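Local coordinates for protein phospho-2-dehydro-3-deoxyheptonate aldolase/chorismate mutase (Thermus thermophilus, PDB 2D8D) that probably rearranges chorismate to prephenate through this chorismate mutase domain of a longer protein that probably also has 3-deoxy-7-phosphoheptulonate synthase activity, at residues E3-Q6 with A7-E11; S24-G27 with R28-E32; P43-P47 with K48-E52; G63-D67 with E68-K72. All coordinates share one frame; numbering follows the deposited sequence.

Contact 1: E3-Q6 with A7-E11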
loop_
_atom_site.group_PDB
_atom_site.type_symbol
_atom_site.label_atom_id
_atom_site.label_comp_id
_atom_site.label_asym_id
_atom_site.label_seq_id
_atom_site.Cartn_x
_atom_site.Cartn_y
_atom_site.Cartn_z
ATOM N N GLU B 3 13.471 -23.632 2.691
ATOM C CA GLU B 3 14.643 -23.043 3.396
ATOM C C GLU B 3 14.306 -21.671 3.964
ATOM O O GLU B 3 13.141 -21.362 4.196
ATOM C CB GLU B 3 15.830 -22.932 2.439
ATOM C CG GLU B 3 15.543 -22.133 1.179
ATOM C CD GLU B 3 16.739 -22.062 0.241
ATOM O OE1 GLU B 3 17.743 -21.407 0.593
ATOM O OE2 GLU B 3 16.671 -22.661 -0.853
ATOM N N ARG B 4 15.328 -20.854 4.193
ATOM C CA ARG B 4 15.122 -19.519 4.735
ATOM C C ARG B 4 14.461 -18.604 3.710
ATOM O O ARG B 4 13.577 -17.822 4.055
ATOM C CB ARG B 4 16.452 -18.925 5.193
ATOM C CG ARG B 4 17.065 -19.658 6.376
ATOM C CD ARG B 4 18.521 -19.277 6.553
ATOM N NE ARG B 4 19.305 -19.683 5.391
ATOM C CZ ARG B 4 20.599 -19.429 5.231
ATOM N NH1 ARG B 4 21.265 -18.763 6.163
ATOM N NH2 ARG B 4 21.224 -19.837 4.134
ATOM N N ILE B 5 14.885 -18.694 2.452
ATOM C CA ILE B 5 14.281 -17.864 1.421
ATOM C C ILE B 5 12.820 -18.277 1.253
ATOM O O ILE B 5 11.941 -17.426 1.106
ATOM C CB ILE B 5 15.036 -17.993 0.083
ATOM C CG1 ILE B 5 16.428 -17.368 0.227
ATOM C CG2 ILE B 5 14.245 -17.320 -1.035
ATOM C CD1 ILE B 5 17.290 -17.461 -1.019
ATOM N N GLN B 6 12.558 -19.581 1.288
ATOM C CA GLN B 6 11.186 -20.067 1.164
ATOM C C GLN B 6 10.326 -19.519 2.303
ATOM O O GLN B 6 9.194 -19.078 2.084
ATOM C CB GLN B 6 11.137 -21.596 1.204
ATOM C CG GLN B 6 11.844 -22.302 0.066
ATOM C CD GLN B 6 11.398 -23.748 -0.069
ATOM O OE1 GLN B 6 12.154 -24.672 0.232
ATOM N NE2 GLN B 6 10.172 -23.949 -0.538
ATOM N N ALA B 7 10.864 -19.558 3.518
ATOM C CA ALA B 7 10.138 -19.060 4.683
ATOM C C ALA B 7 9.868 -17.567 4.554
ATOM O O ALA B 7 8.776 -17.092 4.870
ATOM C CB ALA B 7 10.926 -19.341 5.958
ATOM N N LEU B 8 10.867 -16.826 4.086
ATOM C CA LEU B 8 10.712 -15.387 3.921
ATOM C C LEU B 8 9.672 -15.070 2.851
ATOM O O LEU B 8 8.914 -14.107 2.983
ATOM C CB LEU B 8 12.060 -14.750 3.572
ATOM C CG LEU B 8 13.003 -14.613 4.773
ATOM C CD1 LEU B 8 14.436 -14.440 4.306
ATOM C CD2 LEU B 8 12.560 -13.432 5.629
ATOM N N ARG B 9 9.629 -15.881 1.797
ATOM C CA ARG B 9 8.647 -15.668 0.737
ATOM C C ARG B 9 7.237 -15.833 1.299
ATOM O O ARG B 9 6.315 -15.119 0.909
ATOM C CB ARG B 9 8.885 -16.644 -0.419
ATOM C CG ARG B 9 10.029 -16.231 -1.338
ATOM C CD ARG B 9 10.483 -17.375 -2.235
ATOM N NE ARG B 9 9.420 -17.871 -3.106
ATOM C CZ ARG B 9 9.443 -17.799 -4.434
ATOM N NH1 ARG B 9 10.475 -17.245 -5.056
ATOM N NH2 ARG B 9 8.436 -18.290 -5.142
ATOM N N LYS B 10 7.067 -16.773 2.222
ATOM C CA LYS B 10 5.765 -16.975 2.841
ATOM C C LYS B 10 5.408 -15.764 3.702
ATOM O O LYS B 10 4.242 -15.379 3.783
ATOM C CB LYS B 10 5.761 -18.258 3.672
ATOM C CG LYS B 10 5.644 -19.519 2.821
ATOM C CD LYS B 10 4.310 -19.557 2.077
ATOM C CE LYS B 10 4.489 -19.506 0.564
ATOM N NZ LYS B 10 5.059 -20.766 0.009
ATOM N N GLU B 11 6.404 -15.159 4.343
ATOM C CA GLU B 11 6.140 -13.971 5.143
ATOM C C GLU B 11 5.711 -12.841 4.204
ATOM O O GLU B 11 4.806 -12.070 4.519
ATOM C CB GLU B 11 7.385 -13.543 5.920
ATOM C CG GLU B 11 7.867 -14.531 6.980
ATOM C CD GLU B 11 6.800 -14.903 7.998
ATOM O OE1 GLU B 11 5.873 -14.101 8.239
ATOM O OE2 GLU B 11 6.899 -16.004 8.578
HETATM O O HOH W 1 7.439 -19.955 0.183
#

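Contact 2: S24-G27 with R28-E32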
loop_
_atom_site.group_PDB
_atom_site.type_symbol
_atom_site.label_atom_id
_atom_site.label_comp_id
_atom_site.label_asym_id
_atom_site.label_seq_id
_atom_site.Cartn_x
_atom_site.Cartn_y
_atom_site.Cartn_z
ATOM N N SER B 24 -8.013 -2.222 0.813
ATOM C CA SER B 24 -9.440 -2.370 0.560
ATOM C C SER B 24 -10.256 -1.683 1.650
ATOM O O SER B 24 -11.281 -1.064 1.367
ATOM C CB SER B 24 -9.808 -3.854 0.448
ATOM O OG SER B 24 -9.168 -4.446 -0.676
ATOM N N GLU B 25 -9.797 -1.787 2.892
ATOM C CA GLU B 25 -10.483 -1.139 4.000
ATOM C C GLU B 25 -10.429 0.375 3.792
ATOM O O GLU B 25 -11.427 1.075 3.994
ATOM C CB GLU B 25 -9.813 -1.496 5.324
ATOM C CG GLU B 25 -10.575 -0.998 6.537
ATOM C CD GLU B 25 -9.900 -1.356 7.842
ATOM O OE1 GLU B 25 -9.049 -2.268 7.844
ATOM O OE2 GLU B 25 -10.232 -0.733 8.872
ATOM N N ARG B 26 -9.262 0.874 3.391
ATOM C CA ARG B 26 -9.096 2.302 3.146
ATOM C C ARG B 26 -10.045 2.712 2.026
ATOM O O ARG B 26 -10.643 3.790 2.062
ATOM C CB ARG B 26 -7.656 2.624 2.731
ATOM C CG ARG B 26 -7.344 4.108 2.744
ATOM C CD ARG B 26 -5.945 4.408 2.232
ATOM N NE ARG B 26 -5.578 5.790 2.517
ATOM C CZ ARG B 26 -6.040 6.847 1.857
ATOM N NH1 ARG B 26 -6.888 6.697 0.848
ATOM N NH2 ARG B 26 -5.674 8.066 2.229
ATOM N N GLY B 27 -10.170 1.847 1.028
ATOM C CA GLY B 27 -11.050 2.133 -0.085
ATOM C C GLY B 27 -12.492 2.296 0.351
ATOM O O GLY B 27 -13.188 3.209 -0.103
ATOM N N ARG B 28 -12.958 1.417 1.231
ATOM C CA ARG B 28 -14.334 1.514 1.696
ATOM C C ARG B 28 -14.545 2.789 2.509
ATOM O O ARG B 28 -15.606 3.410 2.427
ATOM C CB ARG B 28 -14.715 0.285 2.525
ATOM C CG ARG B 28 -14.706 -1.023 1.739
ATOM C CD ARG B 28 -15.452 -2.115 2.492
ATOM N NE ARG B 28 -14.915 -2.315 3.835
ATOM C CZ ARG B 28 -13.810 -3.003 4.108
ATOM N NH1 ARG B 28 -13.116 -3.572 3.129
ATOM N NH2 ARG B 28 -13.394 -3.114 5.361
ATOM N N LEU B 29 -13.542 3.190 3.283
ATOM C CA LEU B 29 -13.650 4.404 4.081
ATOM C C LEU B 29 -13.754 5.640 3.197
ATOM O O LEU B 29 -14.594 6.513 3.428
ATOM C CB LEU B 29 -12.441 4.540 5.008
ATOM C CG LEU B 29 -12.404 3.602 6.214
ATOM C CD1 LEU B 29 -11.038 3.675 6.873
ATOM C CD2 LEU B 29 -13.501 3.986 7.199
ATOM N N VAL B 30 -12.902 5.723 2.185
ATOM C CA VAL B 30 -12.934 6.870 1.293
ATOM C C VAL B 30 -14.224 6.871 0.478
ATOM O O VAL B 30 -14.724 7.932 0.112
ATOM C CB VAL B 30 -11.700 6.893 0.372
ATOM C CG1 VAL B 30 -10.467 7.277 1.175
ATOM C CG2 VAL B 30 -11.497 5.539 -0.247
ATOM N N GLN B 31 -14.773 5.691 0.199
ATOM C CA GLN B 31 -16.037 5.619 -0.527
ATOM C C GLN B 31 -17.120 6.269 0.330
ATOM O O GLN B 31 -17.972 7.007 -0.167
ATOM C CB GLN B 31 -16.433 4.168 -0.793
ATOM C CG GLN B 31 -15.633 3.467 -1.868
ATOM C CD GLN B 31 -16.151 2.067 -2.127
ATOM O OE1 GLN B 31 -16.171 1.227 -1.228
ATOM N NE2 GLN B 31 -16.582 1.812 -3.357
ATOM N N GLU B 32 -17.081 5.983 1.627
ATOM C CA GLU B 32 -18.057 6.534 2.553
ATOM C C GLU B 32 -17.902 8.048 2.643
ATOM O O GLU B 32 -18.893 8.782 2.668
ATOM C CB GLU B 32 -17.885 5.904 3.934
ATOM C CG GLU B 32 -19.152 5.899 4.765
ATOM C CD GLU B 32 -18.974 5.180 6.082
ATOM O OE1 GLU B 32 -18.263 4.152 6.102
ATOM O OE2 GLU B 32 -19.551 5.633 7.089
#

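Contact 3: P43-P47 with K48-E52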
loop_
_atom_site.group_PDB
_atom_site.type_symbol
_atom_site.label_atom_id
_atom_site.label_comp_id
_atom_site.label_asym_id
_atom_site.label_seq_id
_atom_site.Cartn_x
_atom_site.Cartn_y
_atom_site.Cartn_z
ATOM N N PRO B 43 -16.239 19.216 -2.269
ATOM C CA PRO B 43 -15.299 18.644 -3.235
ATOM C C PRO B 43 -14.686 17.337 -2.725
ATOM O O PRO B 43 -14.627 17.104 -1.519
ATOM C CB PRO B 43 -14.262 19.752 -3.395
ATOM C CG PRO B 43 -14.229 20.363 -2.029
ATOM C CD PRO B 43 -15.699 20.455 -1.681
ATOM N N HIS B 44 -14.246 16.489 -3.649
ATOM C CA HIS B 44 -13.627 15.210 -3.308
ATOM C C HIS B 44 -12.111 15.354 -3.202
ATOM O O HIS B 44 -11.473 14.731 -2.353
ATOM C CB HIS B 44 -13.957 14.164 -4.377
ATOM C CG HIS B 44 -15.371 13.679 -4.335
ATOM N ND1 HIS B 44 -16.074 13.339 -5.473
ATOM C CD2 HIS B 44 -16.204 13.436 -3.296
ATOM C CE1 HIS B 44 -17.274 12.909 -5.134
ATOM N NE2 HIS B 44 -17.380 12.958 -3.818
ATOM N N TYR B 45 -11.544 16.171 -4.081
ATOM C CA TYR B 45 -10.106 16.410 -4.100
ATOM C C TYR B 45 -9.748 17.449 -3.043
ATOM O O TYR B 45 -10.270 18.562 -3.055
ATOM C CB TYR B 45 -9.689 16.890 -5.494
ATOM C CG TYR B 45 -8.265 17.386 -5.609
ATOM C CD1 TYR B 45 -7.190 16.609 -5.178
ATOM C CD2 TYR B 45 -7.992 18.630 -6.172
ATOM C CE1 TYR B 45 -5.877 17.062 -5.306
ATOM C CE2 TYR B 45 -6.688 19.093 -6.305
ATOM C CZ TYR B 45 -5.637 18.305 -5.872
ATOM O OH TYR B 45 -4.345 18.757 -6.009
ATOM N N ASP B 46 -8.860 17.072 -2.127
ATOM C CA ASP B 46 -8.428 17.958 -1.052
ATOM C C ASP B 46 -6.909 17.870 -0.920
ATOM O O ASP B 46 -6.387 17.038 -0.175
ATOM C CB ASP B 46 -9.089 17.539 0.266
ATOM C CG ASP B 46 -8.883 18.552 1.374
ATOM O OD1 ASP B 46 -7.861 19.265 1.355
ATOM O OD2 ASP B 46 -9.741 18.627 2.280
ATOM N N PRO B 47 -6.176 18.724 -1.652
ATOM C CA PRO B 47 -4.713 18.688 -1.575
ATOM C C PRO B 47 -4.140 19.028 -0.202
ATOM O O PRO B 47 -3.057 18.564 0.148
ATOM C CB PRO B 47 -4.284 19.674 -2.661
ATOM C CG PRO B 47 -5.427 20.642 -2.715
ATOM C CD PRO B 47 -6.631 19.739 -2.618
ATOM N N LYS B 48 -4.850 19.838 0.575
ATOM C CA LYS B 48 -4.365 20.178 1.908
ATOM C C LYS B 48 -4.335 18.904 2.745
ATOM O O LYS B 48 -3.351 18.616 3.427
ATOM C CB LYS B 48 -5.275 21.210 2.574
ATOM C CG LYS B 48 -4.906 21.496 4.027
ATOM C CD LYS B 48 -5.819 22.540 4.628
ATOM C CE LYS B 48 -5.452 22.897 6.062
ATOM N NZ LYS B 48 -5.766 21.800 7.019
ATOM N N ARG B 49 -5.424 18.146 2.682
ATOM C CA ARG B 49 -5.543 16.890 3.418
ATOM C C ARG B 49 -4.492 15.888 2.944
ATOM O O ARG B 49 -3.853 15.213 3.754
ATOM C CB ARG B 49 -6.958 16.331 3.228
ATOM C CG ARG B 49 -7.166 14.886 3.641
ATOM C CD ARG B 49 -6.913 14.628 5.118
ATOM N NE ARG B 49 -7.330 13.269 5.451
ATOM C CZ ARG B 49 -6.990 12.610 6.552
ATOM N NH1 ARG B 49 -6.210 13.173 7.464
ATOM N NH2 ARG B 49 -7.426 11.370 6.731
ATOM N N GLU B 50 -4.301 15.799 1.633
ATOM C CA GLU B 50 -3.314 14.874 1.095
ATOM C C GLU B 50 -1.914 15.208 1.600
ATOM O O GLU B 50 -1.163 14.318 2.002
ATOM C CB GLU B 50 -3.357 14.892 -0.436
ATOM C CG GLU B 50 -4.511 14.077 -1.014
ATOM C CD GLU B 50 -4.569 14.112 -2.530
ATOM O OE1 GLU B 50 -3.514 14.314 -3.165
ATOM O OE2 GLU B 50 -5.670 13.920 -3.087
ATOM N N GLU B 51 -1.566 16.490 1.591
ATOM C CA GLU B 51 -0.257 16.911 2.063
ATOM C C GLU B 51 -0.085 16.653 3.560
ATOM O O GLU B 51 1.011 16.336 4.024
ATOM C CB GLU B 51 -0.045 18.390 1.743
ATOM C CG GLU B 51 0.259 18.649 0.274
ATOM C CD GLU B 51 0.180 20.114 -0.102
ATOM O OE1 GLU B 51 0.542 20.970 0.732
ATOM O OE2 GLU B 51 -0.230 20.412 -1.243
ATOM N N GLU B 52 -1.164 16.785 4.321
ATOM C CA GLU B 52 -1.087 16.532 5.753
ATOM C C GLU B 52 -0.825 15.052 6.008
ATOM O O GLU B 52 -0.042 14.704 6.890
ATOM C CB GLU B 52 -2.372 16.992 6.438
ATOM C CG GLU B 52 -2.580 18.487 6.274
ATOM C CD GLU B 52 -3.869 18.987 6.874
ATOM O OE1 GLU B 52 -4.877 18.253 6.821
ATOM O OE2 GLU B 52 -3.875 20.129 7.381
HETATM O O HOH W 2 -8.062 14.318 -2.103
HETATM O O HOH W 3 -7.412 21.501 0.059
#

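Contact 4: G63-D67 with E68-K72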
loop_
_atom_site.group_PDB
_atom_site.type_symbol
_atom_site.label_atom_id
_atom_site.label_comp_id
_atom_site.label_asym_id
_atom_site.label_seq_id
_atom_site.Cartn_x
_atom_site.Cartn_y
_atom_site.Cartn_z
ATOM N N GLY B 63 11.474 3.327 8.032
ATOM C CA GLY B 63 12.429 2.725 7.120
ATOM C C GLY B 63 12.000 1.288 6.879
ATOM O O GLY B 63 11.074 0.808 7.534
ATOM N N PRO B 64 12.686 0.549 5.997
ATOM C CA PRO B 64 13.850 0.955 5.202
ATOM C C PRO B 64 13.613 1.827 3.970
ATOM O O PRO B 64 14.572 2.289 3.354
ATOM C CB PRO B 64 14.478 -0.380 4.834
ATOM C CG PRO B 64 13.264 -1.231 4.608
ATOM C CD PRO B 64 12.392 -0.881 5.793
ATOM N N PHE B 65 12.360 2.052 3.591
ATOM C CA PHE B 65 12.095 2.881 2.419
ATOM C C PHE B 65 12.424 4.343 2.677
ATOM O O PHE B 65 12.189 4.857 3.770
ATOM C CB PHE B 65 10.629 2.788 1.995
ATOM C CG PHE B 65 10.236 1.450 1.456
ATOM C CD1 PHE B 65 9.365 0.632 2.165
ATOM C CD2 PHE B 65 10.736 1.004 0.236
ATOM C CE1 PHE B 65 8.996 -0.615 1.667
ATOM C CE2 PHE B 65 10.374 -0.241 -0.271
ATOM C CZ PHE B 65 9.501 -1.052 0.446
ATOM N N PRO B 66 12.996 5.029 1.675
ATOM C CA PRO B 66 13.321 6.444 1.869
ATOM C C PRO B 66 12.010 7.224 1.944
ATOM O O PRO B 66 10.986 6.775 1.423
ATOM C CB PRO B 66 14.120 6.791 0.616
ATOM C CG PRO B 66 14.756 5.488 0.240
ATOM C CD PRO B 66 13.626 4.511 0.449
ATOM N N ASP B 67 12.037 8.383 2.591
ATOM C CA ASP B 67 10.839 9.205 2.717
ATOM C C ASP B 67 10.182 9.472 1.364
ATOM O O ASP B 67 8.959 9.443 1.250
ATOM C CB ASP B 67 11.169 10.546 3.378
ATOM C CG ASP B 67 11.527 10.407 4.845
ATOM O OD1 ASP B 67 11.396 9.296 5.399
ATOM O OD2 ASP B 67 11.932 11.422 5.452
ATOM N N GLU B 68 10.999 9.735 0.348
ATOM C CA GLU B 68 10.499 10.022 -0.994
ATOM C C GLU B 68 9.704 8.847 -1.555
ATOM O O GLU B 68 8.712 9.040 -2.257
ATOM C CB GLU B 68 11.669 10.360 -1.928
ATOM C CG GLU B 68 11.275 10.956 -3.280
ATOM C CD GLU B 68 10.607 9.957 -4.207
ATOM O OE1 GLU B 68 11.173 8.860 -4.408
ATOM O OE2 GLU B 68 9.521 10.269 -4.742
ATOM N N THR B 69 10.151 7.632 -1.248
ATOM C CA THR B 69 9.470 6.428 -1.715
ATOM C C THR B 69 8.121 6.291 -1.011
ATOM O O THR B 69 7.112 5.979 -1.644
ATOM C CB THR B 69 10.316 5.166 -1.446
ATOM O OG1 THR B 69 11.532 5.234 -2.204
ATOM C CG2 THR B 69 9.550 3.911 -1.845
ATOM N N ILE B 70 8.111 6.524 0.299
ATOM C CA ILE B 70 6.871 6.449 1.060
ATOM C C ILE B 70 5.895 7.479 0.490
ATOM O O ILE B 70 4.714 7.194 0.293
ATOM C CB ILE B 70 7.124 6.729 2.564
ATOM C CG1 ILE B 70 7.906 5.565 3.182
ATOM C CG2 ILE B 70 5.805 6.954 3.294
ATOM C CD1 ILE B 70 7.258 4.200 2.997
ATOM N N ARG B 71 6.400 8.676 0.208
ATOM C CA ARG B 71 5.572 9.736 -0.351
ATOM C C ARG B 71 4.996 9.304 -1.701
ATOM O O ARG B 71 3.810 9.479 -1.964
ATOM C CB ARG B 71 6.407 11.008 -0.518
ATOM C CG ARG B 71 5.646 12.210 -1.050
ATOM C CD ARG B 71 6.576 13.406 -1.203
ATOM N NE ARG B 71 7.144 13.816 0.077
ATOM C CZ ARG B 71 6.472 14.466 1.022
ATOM N NH1 ARG B 71 5.200 14.788 0.834
ATOM N NH2 ARG B 71 7.072 14.789 2.159
ATOM N N LYS B 72 5.848 8.733 -2.548
ATOM C CA LYS B 72 5.438 8.270 -3.870
ATOM C C LYS B 72 4.340 7.213 -3.791
ATOM O O LYS B 72 3.329 7.295 -4.489
ATOM C CB LYS B 72 6.645 7.684 -4.609
ATOM C CG LYS B 72 6.334 7.148 -5.999
ATOM C CD LYS B 72 7.482 6.310 -6.546
ATOM C CE LYS B 72 8.782 7.097 -6.595
ATOM N NZ LYS B 72 8.670 8.310 -7.448
#

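Contact 1: E3-Q6 with A7-E11
Q6 and K10 are joined twice across one helical turn. The Q6 carbonyl accepts the K10 amide, with K10 N 3.1 Å from Q6 O. It also takes a proton from a water whose oxygen lies 2.7 Å from Q6 O, and K10 NZ donates to that water. The lysine reaches it because its chain folds back at chi2 (-64°) and bends again at the two torsions beyond. The Q6 carboxamide serves the other direction: with CG beside the backbone N, OE1 receives a weak bond from E3 N at 3.0 Å. A7 follows E3 in the i to i+4 pattern of an alpha-helix, A7 N standing 3.0 Å from E3 O, while the A7 methyl lies 3.5 Å from that same E3 oxygen. I5 does likewise with R9, and R9 N is 2.9 Å from I5 O. Their side chains cross at a slant, I5 CG2 meeting R9 CD at 3.9 Å, apolar branch against the aliphatic part of the arginine. These residues form the first turns of helix 4-40, far out from the chain's centre, where R4 and I5 pack on L36 of the second subunit and L8 on I33 of that subunit.

Contact 2: S24-G27 with R28-E32
With its CG anti to the backbone carbonyl carbon and a bend at chi3 (-56°), R28 turns its guanidinium back toward E25, whose CG lies opposite its own N (chi1 -173°). Both sit in the middle of helix 4-40, the long helix of this all-helical chorismate mutase dimer, and its i to i+4 bonding is regular: R28 N is 3.0 Å from S24 O, and L29 N is 3.1 Å from E25 O. E25 CA stands 3.4 Å above one guanidinium face, offset toward the rim, and E25 CG is 3.7 Å from R28 NH2. Although carboxylate and guanidinium planes differ by just 14°, E25 OE1 and R28 NH2 remain 5.1 Å apart, so packing rather than a salt bridge joins the pair. Q31 lays its carboxamide beside the G27 turn, OE1 4.1 Å from G27 C, and touches L84 of its own chain and P64 of the second subunit. Cutting Q31 back to an alanine is likely to open a gap between those neighbours, the G27 turn losing its cover. R26 is extended, and its NE donates to N16 OD1 of the second subunit; at the far end, R26 NH1 lies 3.6 Å from V30 CG1.

Contact 3: P43-P47 with K48-E52
D46 and R49 set their side chains at about a right angle, the aspartate lying across the base of the arginine so that D46 CG comes within 3.5 Å of R49 CB. Having CG anti to its own backbone N (chi1 -170°), D46 swings the carboxylate over the start of the helix, and OD1 accepts the R49 amide, with R49 N 3.0 Å away. The donor comes from above the carboxylate, 63° out of its plane. A water 2.6 Å from D46 OD1 donates to it and accepts from K48 N, adding a second grip on that oxygen. This is an N-cap: D46 stands just before helix 47-60, its side chain taking up an amide of the first turn, while D46 O begins the regular bonding by receiving E50 N at 3.0 Å. The other carboxylate oxygen, OD2, forms a salt bridge with R9 of the second subunit, and R49 NH1 pairs with D13 of that subunit. With a glycine in place of D46, the R49 amide would probably lose its cap and R9 of the second subunit this counter-charge. Y45 and E50 also meet nearly perpendicularly. E50 OE2 comes in at the ring edge, 3.7 Å from Y45 CD1, with ring and carboxylate planes inclined by 63°. Over one face of the same ring sits P47, its CD 3.6 Å above the centre. A second water, 2.6 Å from E50 OE2, accepts from D46 N. The K48 chain bends at chi4 to bring NZ into a short salt bridge with E52 OE2 at 2.5 Å.

Contact 4: G63-D67 with E68-K72
The backbone oxygen of P66 is held by two amides of the turn that follows. I70 N approaches nearly along the C=O axis, 3.1 Å from P66 O, with an N-H...O angle of 163°. T69 N lies nearer, 2.9 Å from P66 O, but its angle of 124° makes that bond weak, so the i to i+4 link to I70 is the sounder of the pair. P66 occupies the N-cap position of helix 67-84. Proline has no capping side chain to offer, and the next carbonyl continues the regular pattern: R71 N stands 2.9 Å from D67 O. The D67 carboxylate works outside the turn, OD1 accepting from N61 ND2, which also donates to F65 O, while N61 OD1 accepts from G63 N; one asparagine thus ties both ends of the loop. The apolar side of the contact comes from F65, T69 and I70. T69 places CG2 anti to its backbone N (OG1 chi1 -64°), which directs this methyl to the phenyl ring, 3.8 Å from F65 CD2. Its hydroxyl faces the proline instead, OG1 3.5 Å from P66 CD. I70 sends its CD1 to the root of the phenylalanine, 3.8 Å from F65 CB. Along the helix, E68 and K72, four residues apart, form a weak salt bridge, K72 NZ 3.4 Å from E68 OE2. Thus the loop and the first turn of helix 67-84 lie between two partners: R71 leans on L54 and T58 of helix 47-60, while F65, T69 and I70 pack on S81, A80 and L20 of the second subunit.

All four contacts are local, and all reach the second subunit. Contacts 1 and 2 share helix 4-40, their centres 31 Å apart, yet contact 1 is a surface contact whereas contact 2, nearer the chain's centre, is partly buried. Contacts 3 and 4 are both helix starts, of helices 47-60 and 67-84, with nearest atoms about 5 Å apart. They begin differently: the aspartate side chain caps one helix at the surface, while a proline carbonyl and apolar packing open the other in a partly buried setting. Waters bridge polar groups in contacts 1 and 3, the two surface contacts, which lie on opposite sides of the chain's centre.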